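PDB 3O9Z: lipopolysaccharide biosynthesis protein wbpB from Thermus thermophilus, which probably acts as an NAD-dependent sugar dehydrogenase of the Gfo/Idh/MocA family, involved in the biosynthesis of 2,3-diacetamido-2,3-dideoxy-D-mannuronic acid. Local coordinates for residues S80-H85 / K168-D173; L156-G161 / G185-D190. All blocks are in the same frame, centred on the assembly; numbering follows the deposited sequence.

Contact 1. Residues S80-H85 / K168-D173; sequences SPNHLH and KSWKVD. With NAD (nicotinamide-adenine-dinucleotide), chain E.
The NAD site of a Gfo/Idh/MocA-type Rossmann domain is flanked here by a tryptophan: the loop between strand 75-78 and helix 85-94 supplies P81 and N82, and W170 reaches them from a 3-10 turn that follows strand 152-160. P81 lies on one face of the indole. P81 CA sits over the six-membered ring of W170, 3.8 Å from the centroid and 6° off the normal, a CH-pi contact, and P81 CB comes to 3.6 Å from W170 CD2. The opposite face of the indole is covered by CG of its own neighbour K171, leaving the indole between the proline and the lysine chain, which should limit its tilt. W170 CG stands between its backbone N and carbonyl carbon (chi1 64°), which turns the indole back over the proline.

N82 crosses the far end of the indole with its amide plane nearly perpendicular to the ring; N82 OD1 is 3.5 Å from W170 CH2. N82 OD1 also accepts a hydrogen bond from the ribose hydroxyl O3D of NAD at 2.7 Å, while ND2 bonds to the O of S177 and to OD1 of N183, which settles the amide's orientation. H85 NE2 donates to the carbonyl O of S80, which lies close to the plane of the imidazole, and H85 ND1 is hydrogen-bonded to the O of P104; NAD O3D lies at the edge of the same ring. K171 bends at its last torsion to place NZ on the pyrophosphate oxygen O1N. E57 of a neighbouring subunit also hydrogen-bonds to the dinucleotide. No hydrogen bond joins the two segments directly; the cofactor bridges them. On the other phosphate of NAD, W170 NE1 donates to O2A at 2.8 Å, with an N-H...O angle of 160°.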
ATOM      1  N   SER A  80      -8.218  -6.732  12.261  1.00 10.28           N
ATOM      2  CA  SER A  80      -7.813  -5.545  11.521  1.00 11.94           C
ATOM      3  C   SER A  80      -7.522  -4.365  12.461  1.00 11.79           C
ATOM      4  O   SER A  80      -7.820  -4.479  13.674  1.00 12.19           O
ATOM      5  CB  SER A  80      -8.906  -5.195  10.508  1.00 15.07           C
ATOM      6  OG  SER A  80     -10.123  -5.011  11.264  1.00 13.76           O
ATOM      7  N   PRO A  81      -6.966  -3.247  11.947  1.00 10.50           N
ATOM      8  CA  PRO A  81      -6.788  -2.019  12.753  1.00 10.99           C
ATOM      9  C   PRO A  81      -8.123  -1.526  13.329  1.00 12.01           C
ATOM     10  O   PRO A  81      -9.206  -1.837  12.789  1.00 10.70           O
ATOM     11  CB  PRO A  81      -6.246  -0.995  11.760  1.00 11.55           C
ATOM     12  CG  PRO A  81      -5.450  -1.883  10.762  1.00 11.96           C
ATOM     13  CD  PRO A  81      -6.347  -3.093  10.608  1.00 11.18           C
ATOM     14  N   ASN A  82      -8.064  -0.873  14.478  1.00 10.05           N
ATOM     15  CA  ASN A  82      -9.234  -0.648  15.310  1.00 11.23           C
ATOM     16  C   ASN A  82     -10.336   0.066  14.586  1.00 11.76           C
ATOM     17  O   ASN A  82     -11.513  -0.273  14.862  1.00 13.36           O
ATOM     18  CB  ASN A  82      -8.845   0.143  16.571  1.00 11.17           C
ATOM     19  CG  ASN A  82      -7.774  -0.578  17.389  1.00  9.96           C
ATOM     20  OD1 ASN A  82      -7.520  -1.768  17.232  1.00 11.58           O
ATOM     21  ND2 ASN A  82      -7.182   0.180  18.326  1.00 10.22           N
ATOM     22  N   HIS A  83     -10.028   1.052  13.758  1.00 11.56           N
ATOM     23  CA  HIS A  83     -11.083   1.829  13.107  1.00 11.87           C
ATOM     24  C   HIS A  83     -11.863   0.981  12.115  1.00 13.96           C
ATOM     25  O   HIS A  83     -12.990   1.379  11.742  1.00 15.45           O
ATOM     26  CB  HIS A  83     -10.521   3.042  12.403  1.00 13.15           C
ATOM     27  CG  HIS A  83      -9.679   2.711  11.214  1.00 13.78           C
ATOM     28  ND1 HIS A  83      -8.592   1.862  11.264  1.00 15.75           N
ATOM     29  CD2 HIS A  83      -9.770   3.144   9.932  1.00 15.66           C
ATOM     30  CE1 HIS A  83      -8.061   1.777  10.057  1.00 13.09           C
ATOM     31  NE2 HIS A  83      -8.734   2.572   9.242  1.00 15.40           N
ATOM     32  N   LEU A  84     -11.305  -0.143  11.691  1.00 12.20           N
ATOM     33  CA  LEU A  84     -12.027  -1.009  10.772  1.00 11.05           C
ATOM     34  C   LEU A  84     -12.905  -2.004  11.509  1.00 11.53           C
ATOM     35  O   LEU A  84     -13.692  -2.746  10.878  1.00 12.13           O
ATOM     36  CB  LEU A  84     -11.015  -1.798   9.903  1.00 12.80           C
ATOM     37  CG  LEU A  84     -10.481  -0.895   8.799  1.00 13.57           C
ATOM     38  CD1 LEU A  84      -9.105  -1.454   8.338  1.00 15.14           C
ATOM     39  CD2 LEU A  84     -11.467  -0.899   7.604  1.00 18.12           C
ATOM     40  N   HIS A  85     -12.836  -2.083  12.847  1.00 11.80           N
ATOM     41  CA  HIS A  85     -13.678  -3.039  13.524  1.00 11.22           C
ATOM     42  C   HIS A  85     -15.171  -2.734  13.280  1.00 12.09           C
ATOM     43  O   HIS A  85     -15.896  -3.668  12.892  1.00 12.55           O
ATOM     44  CB  HIS A  85     -13.372  -3.093  15.033  1.00 12.88           C
ATOM     45  CG  HIS A  85     -12.000  -3.617  15.370  1.00 11.79           C
ATOM     46  ND1 HIS A  85     -11.550  -3.692  16.669  1.00 12.95           N
ATOM     47  CD2 HIS A  85     -10.957  -3.988  14.581  1.00 12.34           C
ATOM     48  CE1 HIS A  85     -10.301  -4.141  16.671  1.00 12.09           C
ATOM     49  NE2 HIS A  85      -9.921  -4.345  15.422  1.00 10.86           N
ATOM     50  N   LYS A 168       5.595   4.080  13.889  1.00 11.49           N
ATOM     51  CA  LYS A 168       5.489   4.193  12.437  1.00 10.86           C
ATOM     52  C   LYS A 168       4.301   3.403  11.913  1.00 12.64           C
ATOM     53  O   LYS A 168       4.106   3.315  10.698  1.00 14.02           O
ATOM     54  CB  LYS A 168       6.799   3.768  11.753  1.00 11.86           C
ATOM     55  CG  LYS A 168       7.872   4.790  12.136  1.00 13.35           C
ATOM     56  CD  LYS A 168       9.137   4.565  11.289  1.00 14.00           C
ATOM     57  CE  LYS A 168      10.128   5.655  11.671  1.00 12.54           C
ATOM     58  NZ  LYS A 168      11.472   5.434  10.975  1.00 13.51           N
ATOM     59  N   SER A 169       3.451   2.943  12.833  1.00 11.75           N
ATOM     60  CA  SER A 169       2.296   2.090  12.457  1.00 10.40           C
ATOM     61  C   SER A 169       0.974   2.836  12.676  1.00 10.59           C
ATOM     62  O   SER A 169       0.908   3.923  13.270  1.00 12.31           O
ATOM     63  CB  SER A 169       2.354   0.824  13.313  1.00 12.12           C
ATOM     64  OG  SER A 169       1.843   1.068  14.608  1.00 12.75           O
ATOM     65  N   TRP A 170      -0.100   2.169  12.237  1.00 11.77           N
ATOM     66  CA  TRP A 170      -1.452   2.688  12.463  1.00 12.06           C
ATOM     67  C   TRP A 170      -1.734   2.852  13.946  1.00 10.81           C
ATOM     68  O   TRP A 170      -2.661   3.570  14.321  1.00 10.82           O
ATOM     69  CB  TRP A 170      -2.487   1.745  11.836  1.00 11.02           C
ATOM     70  CG  TRP A 170      -2.522   0.374  12.466  1.00 10.56           C
ATOM     71  CD1 TRP A 170      -1.873  -0.760  12.036  1.00 10.97           C
ATOM     72  CD2 TRP A 170      -3.287  -0.040  13.601  1.00  9.70           C
ATOM     73  NE1 TRP A 170      -2.126  -1.810  12.855  1.00 11.21           N
ATOM     74  CE2 TRP A 170      -3.001  -1.400  13.837  1.00 12.11           C
ATOM     75  CE3 TRP A 170      -4.157   0.633  14.489  1.00  9.93           C
ATOM     76  CZ2 TRP A 170      -3.566  -2.112  14.888  1.00 10.65           C
ATOM     77  CZ3 TRP A 170      -4.699  -0.079  15.548  1.00 10.80           C
ATOM     78  CH2 TRP A 170      -4.374  -1.421  15.777  1.00 10.68           C
ATOM     79  N   LYS A 171      -1.013   2.137  14.804  1.00  9.77           N
ATOM     80  CA  LYS A 171      -1.250   2.196  16.242  1.00  9.34           C
ATOM     81  C   LYS A 171      -1.155   3.559  16.857  1.00  9.88           C
ATOM     82  O   LYS A 171      -1.773   3.834  17.904  1.00 11.07           O
ATOM     83  CB  LYS A 171      -0.434   1.113  16.983  1.00 10.09           C
ATOM     84  CG  LYS A 171      -0.850  -0.317  16.551  1.00 10.67           C
ATOM     85  CD  LYS A 171       0.316  -1.300  16.674  1.00 12.43           C
ATOM     86  CE  LYS A 171      -0.052  -2.695  16.202  1.00 13.19           C
ATOM     87  NZ  LYS A 171      -0.721  -3.476  17.308  1.00 13.33           N
ATOM     88  N   VAL A 172      -0.348   4.436  16.272  1.00 10.74           N
ATOM     89  CA  VAL A 172      -0.254   5.790  16.795  1.00 11.65           C
ATOM     90  C   VAL A 172      -1.053   6.813  15.981  1.00 12.99           C
ATOM     91  O   VAL A 172      -1.017   8.014  16.294  1.00 15.30           O
ATOM     92  CB  VAL A 172       1.221   6.279  16.925  1.00 12.69           C
ATOM     93  CG1 VAL A 172       1.990   5.318  17.851  1.00 12.50           C
ATOM     94  CG2 VAL A 172       1.853   6.338  15.505  1.00 12.84           C
ATOM     95  N   ASP A 173      -1.816   6.352  14.977  1.00 11.20           N
ATOM     96  CA  ASP A 173      -2.680   7.294  14.207  1.00 12.43           C
ATOM     97  C   ASP A 173      -4.010   7.295  14.967  1.00 12.45           C
ATOM     98  O   ASP A 173      -4.697   6.276  14.997  1.00 11.76           O
ATOM     99  CB  ASP A 173      -2.883   6.721  12.796  1.00 13.38           C
ATOM    100  CG  ASP A 173      -3.811   7.548  11.942  1.00 17.71           C
ATOM    101  OD1 ASP A 173      -3.746   7.359  10.696  1.00 18.77           O
ATOM    102  OD2 ASP A 173      -4.617   8.315  12.497  1.00 17.27           O
TER
HETATM  103  PA  NAD E 311      -0.862  -5.483  12.820  1.00 11.84           P
HETATM  104  O1A NAD E 311       0.236  -6.441  13.096  1.00 11.46           O
HETATM  105  O2A NAD E 311      -0.598  -4.060  12.303  1.00 12.36           O
HETATM  106  O5B NAD E 311      -1.741  -6.304  11.796  1.00 12.69           O
HETATM  107  C5B NAD E 311      -2.838  -5.607  11.274  1.00 15.17           C
HETATM  108  C4B NAD E 311      -3.308  -6.344   9.996  1.00 12.36           C
HETATM  109  O4B NAD E 311      -4.557  -5.787   9.509  1.00 11.61           O
HETATM  110  C3B NAD E 311      -2.273  -6.079   8.867  1.00 10.34           C
HETATM  111  O3B NAD E 311      -1.778  -7.313   8.308  1.00 12.53           O
HETATM  112  C2B NAD E 311      -3.020  -5.197   7.851  1.00 11.97           C
HETATM  113  O2B NAD E 311      -2.621  -5.381   6.485  1.00 13.43           O
HETATM  114  C1B NAD E 311      -4.449  -5.772   8.079  1.00 11.39           C
HETATM  115  N9A NAD E 311      -5.475  -4.847   7.531  1.00 11.89           N
HETATM  116  C8A NAD E 311      -5.489  -3.524   7.210  1.00 11.69           C
HETATM  117  N7A NAD E 311      -6.664  -3.175   6.691  1.00 13.80           N
HETATM  118  C5A NAD E 311      -7.421  -4.315   6.583  1.00 10.43           C
HETATM  119  C6A NAD E 311      -8.745  -4.622   6.090  1.00 10.47           C
HETATM  120  N6A NAD E 311      -9.513  -3.640   5.523  1.00 14.66           N
HETATM  121  N1A NAD E 311      -9.069  -5.901   6.233  1.00 11.88           N
HETATM  122  C2A NAD E 311      -8.388  -6.914   6.753  1.00 11.41           C
HETATM  123  N3A NAD E 311      -7.131  -6.656   7.197  1.00 13.38           N
HETATM  124  C4A NAD E 311      -6.703  -5.390   7.133  1.00 12.47           C
HETATM  125  O3  NAD E 311      -1.747  -5.330  14.144  1.00 10.71           O
HETATM  126  PN  NAD E 311      -2.098  -6.335  15.288  1.00 12.08           P
HETATM  127  O1N NAD E 311      -1.169  -6.071  16.472  1.00 12.81           O
HETATM  128  O2N NAD E 311      -2.204  -7.732  14.742  1.00 13.82           O
HETATM  129  O5D NAD E 311      -3.492  -5.777  15.833  1.00 10.75           O
HETATM  130  C5D NAD E 311      -4.604  -6.284  15.140  1.00 11.51           C
HETATM  131  C4D NAD E 311      -5.814  -6.063  16.066  1.00 10.98           C
HETATM  132  O4D NAD E 311      -5.617  -6.970  17.173  1.00 12.18           O
HETATM  133  C3D NAD E 311      -5.980  -4.649  16.641  1.00 12.28           C
HETATM  134  O3D NAD E 311      -7.418  -4.462  16.839  1.00 12.88           O
HETATM  135  C2D NAD E 311      -5.339  -4.810  18.029  1.00 12.04           C
HETATM  136  O2D NAD E 311      -5.896  -3.926  18.989  1.00 13.63           O
HETATM  137  C1D NAD E 311      -5.582  -6.271  18.430  1.00 13.46           C
HETATM  138  N1N NAD E 311      -4.567  -6.797  19.341  1.00 12.41           N
HETATM  139  C2N NAD E 311      -4.944  -7.436  20.428  1.00 13.84           C
HETATM  140  C3N NAD E 311      -4.082  -7.991  21.352  1.00 15.37           C
HETATM  141  C7N NAD E 311      -4.695  -8.603  22.545  1.00 18.35           C
HETATM  142  O7N NAD E 311      -5.872  -9.023  22.542  1.00 19.80           O
HETATM  143  N7N NAD E 311      -3.853  -8.786  23.555  1.00 18.69           N
HETATM  144  C4N NAD E 311      -2.710  -7.881  21.088  1.00 18.08           C
HETATM  145  C5N NAD E 311      -2.343  -7.276  19.885  1.00 16.09           C
HETATM  146  C6N NAD E 311      -3.272  -6.744  18.994  1.00 13.61           C

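Contact 2. Residues L156-G161 / G185-D190; sequences LTYVTG and GIHFFD. With AKG (2-oxoglutaric acid), chain F; NAD (nicotinamide-adenine-dinucleotide), chain E.
Strand 156-160 and helix 186-190 run nearly antiparallel, their axes 10.0 Å apart at closest approach and 160° between directions, with the helix laid against one face of the mixed sheet of the C-terminal alpha/beta domain. Y158 and F188 have the closest CA atoms, 7.8 Å apart. L156 and Y158, two residues apart on the strand, both point toward the helix and meet F188 there. L156 CD1 lies over one face of the phenyl ring, displaced toward its rim and 3.5 Å from F188 CG, in a CH-pi contact; the carbonyl O of G185 lies over the opposite face. F188 CG stands between its backbone N and carbonyl carbon (chi1 76°), bringing F188 CD1 to 3.7 Å from Y158 CG. The two aromatic rings are inclined by 37°, an oblique pair.

Farther along the phenol, Y158 OH passes H187 CB at 3.7 Å, and from here the packing gives way to the 2-oxoglutarate pocket. Y158 OH donates to O4 of the ligand carboxylate at 2.6 Å, with that oxygen near the plane of the phenol ring, and T160 OG1 donates to O3 of the same carboxylate. H187 NE2 donates to the keto oxygen O5 at 2.8 Å and lies 3.5 Å from N7N of the nicotinamide amide of NAD, while F262 meets the imidazole edge-to-face. A phenylalanine in place of Y158 would probably leave carboxylate oxygen O4 without its phenol donor. R162, R247 and K103 also hydrogen-bond to the ligand, a positive lining suited to an anionic acid. One end of the interface is thus apolar and the other polar: three donors from strand and helix hold both the distal carboxylate and the keto group, consistent with recognition of a 2-oxo acid with a second carboxylate.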
ATOM      1  N   LEU A 156      -3.633   1.088  39.501  1.00 12.60           N
ATOM      2  CA  LEU A 156      -3.501   0.244  38.295  1.00 12.80           C
ATOM      3  C   LEU A 156      -2.290   0.780  37.561  1.00 12.26           C
ATOM      4  O   LEU A 156      -2.210   1.978  37.251  1.00 12.07           O
ATOM      5  CB  LEU A 156      -4.720   0.495  37.384  1.00 12.96           C
ATOM      6  CG  LEU A 156      -4.972  -0.498  36.258  1.00 13.68           C
ATOM      7  CD1 LEU A 156      -3.908  -0.446  35.172  1.00 16.76           C
ATOM      8  CD2 LEU A 156      -5.205  -1.933  36.785  1.00 17.30           C
ATOM      9  N   THR A 157      -1.305  -0.095  37.324  1.00 12.45           N
ATOM     10  CA  THR A 157      -0.098   0.288  36.598  1.00 11.49           C
ATOM     11  C   THR A 157       0.081  -0.667  35.432  1.00 12.53           C
ATOM     12  O   THR A 157      -0.017  -1.889  35.598  1.00 13.78           O
ATOM     13  CB  THR A 157       1.119   0.131  37.529  1.00 13.01           C
ATOM     14  OG1 THR A 157       0.877   0.884  38.723  1.00 14.82           O
ATOM     15  CG2 THR A 157       2.380   0.708  36.862  1.00 16.13           C
ATOM     16  N   TYR A 158       0.198  -0.113  34.230  1.00 12.95           N
ATOM     17  CA  TYR A 158       0.122  -0.928  33.018  1.00 12.90           C
ATOM     18  C   TYR A 158       1.230  -0.463  32.087  1.00 11.58           C
ATOM     19  O   TYR A 158       1.092   0.563  31.397  1.00 12.45           O
ATOM     20  CB  TYR A 158      -1.272  -0.753  32.367  1.00 14.24           C
ATOM     21  CG  TYR A 158      -1.645  -1.878  31.436  1.00 12.89           C
ATOM     22  CD1 TYR A 158      -1.111  -1.969  30.145  1.00 14.92           C
ATOM     23  CD2 TYR A 158      -2.485  -2.893  31.875  1.00 14.62           C
ATOM     24  CE1 TYR A 158      -1.491  -3.024  29.298  1.00 17.32           C
ATOM     25  CE2 TYR A 158      -2.836  -3.961  31.064  1.00 14.26           C
ATOM     26  CZ  TYR A 158      -2.349  -4.019  29.781  1.00 13.41           C
ATOM     27  OH  TYR A 158      -2.679  -5.069  28.943  1.00 17.13           O
ATOM     28  N   VAL A 159       2.326  -1.205  32.048  1.00 13.04           N
ATOM     29  CA  VAL A 159       3.493  -0.818  31.261  1.00 11.61           C
ATOM     30  C   VAL A 159       3.763  -1.990  30.335  1.00 14.48           C
ATOM     31  O   VAL A 159       3.879  -3.139  30.763  1.00 13.79           O
ATOM     32  CB  VAL A 159       4.739  -0.604  32.146  1.00 12.08           C
ATOM     33  CG1 VAL A 159       5.881  -0.179  31.255  1.00 14.89           C
ATOM     34  CG2 VAL A 159       4.501   0.478  33.200  1.00 14.94           C
ATOM     35  N   THR A 160       3.772  -1.748  29.031  1.00 12.70           N
ATOM     36  CA  THR A 160       4.038  -2.827  28.092  1.00 14.06           C
ATOM     37  C   THR A 160       4.909  -2.284  26.957  1.00 13.32           C
ATOM     38  O   THR A 160       4.469  -1.452  26.153  1.00 13.64           O
ATOM     39  CB  THR A 160       2.729  -3.502  27.630  1.00 15.11           C
ATOM     40  OG1 THR A 160       3.069  -4.572  26.727  1.00 16.05           O
ATOM     41  CG2 THR A 160       1.817  -2.506  26.919  1.00 15.91           C
ATOM     42  N   GLY A 161       6.200  -2.632  26.958  1.00 13.67           N
ATOM     43  CA  GLY A 161       7.129  -1.916  26.088  1.00 14.17           C
ATOM     44  C   GLY A 161       6.844  -2.166  24.618  1.00 12.20           C
ATOM     45  O   GLY A 161       6.447  -3.263  24.220  1.00 13.21           O
ATOM     46  N   GLY A 185      -4.814   0.880  26.489  1.00 12.60           N
ATOM     47  CA  GLY A 185      -5.560   1.042  27.756  1.00 12.29           C
ATOM     48  C   GLY A 185      -6.895   0.357  27.832  1.00 13.03           C
ATOM     49  O   GLY A 185      -7.338   0.042  28.949  1.00 13.25           O
ATOM     50  N   ILE A 186      -7.501   0.009  26.693  1.00 12.94           N
ATOM     51  CA  ILE A 186      -8.842  -0.585  26.795  1.00 12.61           C
ATOM     52  C   ILE A 186      -8.843  -1.832  27.659  1.00 12.13           C
ATOM     53  O   ILE A 186      -9.842  -2.144  28.326  1.00 11.64           O
ATOM     54  CB  ILE A 186      -9.408  -0.873  25.398  1.00 10.93           C
ATOM     55  CG1 ILE A 186     -10.918  -1.176  25.507  1.00 12.99           C
ATOM     56  CG2 ILE A 186      -8.668  -2.014  24.660  1.00 13.55           C
ATOM     57  CD1 ILE A 186     -11.710   0.084  25.681  1.00 17.06           C
ATOM     58  N   HIS A 187      -7.751  -2.599  27.669  1.00 12.18           N
ATOM     59  CA  HIS A 187      -7.661  -3.787  28.491  1.00 12.81           C
ATOM     60  C   HIS A 187      -7.959  -3.443  29.938  1.00 12.47           C
ATOM     61  O   HIS A 187      -8.744  -4.153  30.574  1.00 13.69           O
ATOM     62  CB  HIS A 187      -6.256  -4.392  28.398  1.00 13.40           C
ATOM     63  CG  HIS A 187      -6.013  -5.224  27.179  1.00 16.07           C
ATOM     64  ND1 HIS A 187      -6.640  -6.433  26.955  1.00 15.43           N
ATOM     65  CD2 HIS A 187      -5.164  -5.031  26.142  1.00 16.24           C
ATOM     66  CE1 HIS A 187      -6.187  -6.952  25.825  1.00 17.37           C
ATOM     67  NE2 HIS A 187      -5.314  -6.109  25.299  1.00 16.75           N
ATOM     68  N   PHE A 188      -7.269  -2.449  30.458  1.00 12.78           N
ATOM     69  CA  PHE A 188      -7.473  -2.159  31.873  1.00 13.81           C
ATOM     70  C   PHE A 188      -8.719  -1.321  32.142  1.00 13.98           C
ATOM     71  O   PHE A 188      -9.303  -1.514  33.225  1.00 13.11           O
ATOM     72  CB  PHE A 188      -6.203  -1.649  32.583  1.00 12.88           C
ATOM     73  CG  PHE A 188      -5.837  -0.219  32.299  1.00 13.22           C
ATOM     74  CD1 PHE A 188      -4.818   0.075  31.421  1.00 15.12           C
ATOM     75  CD2 PHE A 188      -6.476   0.823  32.967  1.00 16.97           C
ATOM     76  CE1 PHE A 188      -4.466   1.372  31.155  1.00 16.84           C
ATOM     77  CE2 PHE A 188      -6.122   2.124  32.700  1.00 16.62           C
ATOM     78  CZ  PHE A 188      -5.120   2.381  31.786  1.00 15.16           C
ATOM     79  N   PHE A 189      -9.126  -0.422  31.240  1.00 11.84           N
ATOM     80  CA  PHE A 189     -10.403   0.282  31.451  1.00 12.92           C
ATOM     81  C   PHE A 189     -11.502  -0.779  31.527  1.00 13.33           C
ATOM     82  O   PHE A 189     -12.434  -0.682  32.353  1.00 14.00           O
ATOM     83  CB  PHE A 189     -10.662   1.421  30.459  1.00 12.18           C
ATOM     84  CG  PHE A 189      -9.703   2.558  30.629  1.00 12.01           C
ATOM     85  CD1 PHE A 189      -9.670   3.304  31.804  1.00 11.97           C
ATOM     86  CD2 PHE A 189      -8.824   2.887  29.617  1.00 14.48           C
ATOM     87  CE1 PHE A 189      -8.757   4.330  31.948  1.00 13.85           C
ATOM     88  CE2 PHE A 189      -7.950   3.939  29.755  1.00 15.32           C
ATOM     89  CZ  PHE A 189      -7.874   4.637  30.931  1.00 15.14           C
ATOM     90  N   ASP A 190     -11.432  -1.785  30.657  1.00 12.41           N
ATOM     91  CA  ASP A 190     -12.419  -2.843  30.679  1.00 13.11           C
ATOM     92  C   ASP A 190     -12.344  -3.712  31.929  1.00 13.32           C
ATOM     93  O   ASP A 190     -13.390  -4.049  32.522  1.00 13.69           O
ATOM     94  CB  ASP A 190     -12.329  -3.667  29.391  1.00 12.92           C
ATOM     95  CG  ASP A 190     -13.387  -4.728  29.356  1.00 13.39           C
ATOM     96  OD1 ASP A 190     -14.532  -4.365  28.987  1.00 16.34           O
ATOM     97  OD2 ASP A 190     -13.056  -5.853  29.785  1.00 14.43           O
TER
HETATM   98  C1  AKG F 312      -1.985  -4.580  21.840  1.00 18.98           C
HETATM   99  O1  AKG F 312      -0.748  -4.477  21.629  1.00 17.27           O
HETATM  100  O2  AKG F 312      -2.819  -4.136  21.044  1.00 17.74           O
HETATM  101  C2  AKG F 312      -2.524  -5.323  22.960  1.00 21.25           C
HETATM  102  O5  AKG F 312      -3.744  -5.389  23.093  1.00 16.24           O
HETATM  103  C3  AKG F 312      -1.606  -5.975  23.959  1.00 17.38           C
HETATM  104  C4  AKG F 312      -1.421  -5.003  25.123  1.00 18.14           C
HETATM  105  C5  AKG F 312      -0.379  -5.450  26.128  1.00 16.67           C
HETATM  106  O3  AKG F 312       0.725  -5.859  25.722  1.00 17.36           O
HETATM  107  O4  AKG F 312      -0.642  -5.405  27.332  1.00 17.20           O
HETATM  108  PA  NAD E 311      -0.862  -5.483  12.820  1.00 11.84           P
HETATM  109  O1A NAD E 311       0.236  -6.441  13.096  1.00 11.46           O
HETATM  110  O2A NAD E 311      -0.598  -4.060  12.303  1.00 12.36           O
HETATM  111  O5B NAD E 311      -1.741  -6.304  11.796  1.00 12.69           O
HETATM  112  C5B NAD E 311      -2.838  -5.607  11.274  1.00 15.17           C
HETATM  113  C4B NAD E 311      -3.308  -6.344   9.996  1.00 12.36           C
HETATM  114  O4B NAD E 311      -4.557  -5.787   9.509  1.00 11.61           O
HETATM  115  C3B NAD E 311      -2.273  -6.079   8.867  1.00 10.34           C
HETATM  116  O3B NAD E 311      -1.778  -7.313   8.308  1.00 12.53           O
HETATM  117  C2B NAD E 311      -3.020  -5.197   7.851  1.00 11.97           C
HETATM  118  O2B NAD E 311      -2.621  -5.381   6.485  1.00 13.43           O
HETATM  119  C1B NAD E 311      -4.449  -5.772   8.079  1.00 11.39           C
HETATM  120  N9A NAD E 311      -5.475  -4.847   7.531  1.00 11.89           N
HETATM  121  C8A NAD E 311      -5.489  -3.524   7.210  1.00 11.69           C
HETATM  122  N7A NAD E 311      -6.664  -3.175   6.691  1.00 13.80           N
HETATM  123  C5A NAD E 311      -7.421  -4.315   6.583  1.00 10.43           C
HETATM  124  C6A NAD E 311      -8.745  -4.622   6.090  1.00 10.47           C
HETATM  125  N6A NAD E 311      -9.513  -3.640   5.523  1.00 14.66           N
HETATM  126  N1A NAD E 311      -9.069  -5.901   6.233  1.00 11.88           N
HETATM  127  C2A NAD E 311      -8.388  -6.914   6.753  1.00 11.41           C
HETATM  128  N3A NAD E 311      -7.131  -6.656   7.197  1.00 13.38           N
HETATM  129  C4A NAD E 311      -6.703  -5.390   7.133  1.00 12.47           C
HETATM  130  O3  NAD E 311      -1.747  -5.330  14.144  1.00 10.71           O
HETATM  131  PN  NAD E 311      -2.098  -6.335  15.288  1.00 12.08           P
HETATM  132  O1N NAD E 311      -1.169  -6.071  16.472  1.00 12.81           O
HETATM  133  O2N NAD E 311      -2.204  -7.732  14.742  1.00 13.82           O
HETATM  134  O5D NAD E 311      -3.492  -5.777  15.833  1.00 10.75           O
HETATM  135  C5D NAD E 311      -4.604  -6.284  15.140  1.00 11.51           C
HETATM  136  C4D NAD E 311      -5.814  -6.063  16.066  1.00 10.98           C
HETATM  137  O4D NAD E 311      -5.617  -6.970  17.173  1.00 12.18           O
HETATM  138  C3D NAD E 311      -5.980  -4.649  16.641  1.00 12.28           C
HETATM  139  O3D NAD E 311      -7.418  -4.462  16.839  1.00 12.88           O
HETATM  140  C2D NAD E 311      -5.339  -4.810  18.029  1.00 12.04           C
HETATM  141  O2D NAD E 311      -5.896  -3.926  18.989  1.00 13.63           O
HETATM  142  C1D NAD E 311      -5.582  -6.271  18.430  1.00 13.46           C
HETATM  143  N1N NAD E 311      -4.567  -6.797  19.341  1.00 12.41           N
HETATM  144  C2N NAD E 311      -4.944  -7.436  20.428  1.00 13.84           C
HETATM  145  C3N NAD E 311      -4.082  -7.991  21.352  1.00 15.37           C
HETATM  146  C7N NAD E 311      -4.695  -8.603  22.545  1.00 18.35           C
HETATM  147  O7N NAD E 311      -5.872  -9.023  22.542  1.00 19.80           O
HETATM  148  N7N NAD E 311      -3.853  -8.786  23.555  1.00 18.69           N
HETATM  149  C4N NAD E 311      -2.710  -7.881  21.088  1.00 18.08           C
HETATM  150  C5N NAD E 311      -2.343  -7.276  19.885  1.00 16.09           C
HETATM  151  C6N NAD E 311      -3.272  -6.744  18.994  1.00 13.61           C

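Both contacts are buried, and both touch the same NAD, yet they sit 18 Å apart between centres and do not meet. Contact 1 spans two family domains, the Rossmann part and the C-terminal part, through loops; contact 2 lies wholly within the C-terminal part and joins a sheet strand to a helix. Their chemistry follows: in 80-85 / 168-173 proline-on-indole packing gives way to polar groups serving the ribose and pyrophosphate, whereas 156-161 / 185-190 pairs a hydrocarbon and aromatic core with donors for 2-oxoglutarate. In the chain their segments alternate, strand 152-160 leading on to the loop that carries W170. K103 bonds to both ligands and N183 belongs to both pockets, linking the two sites.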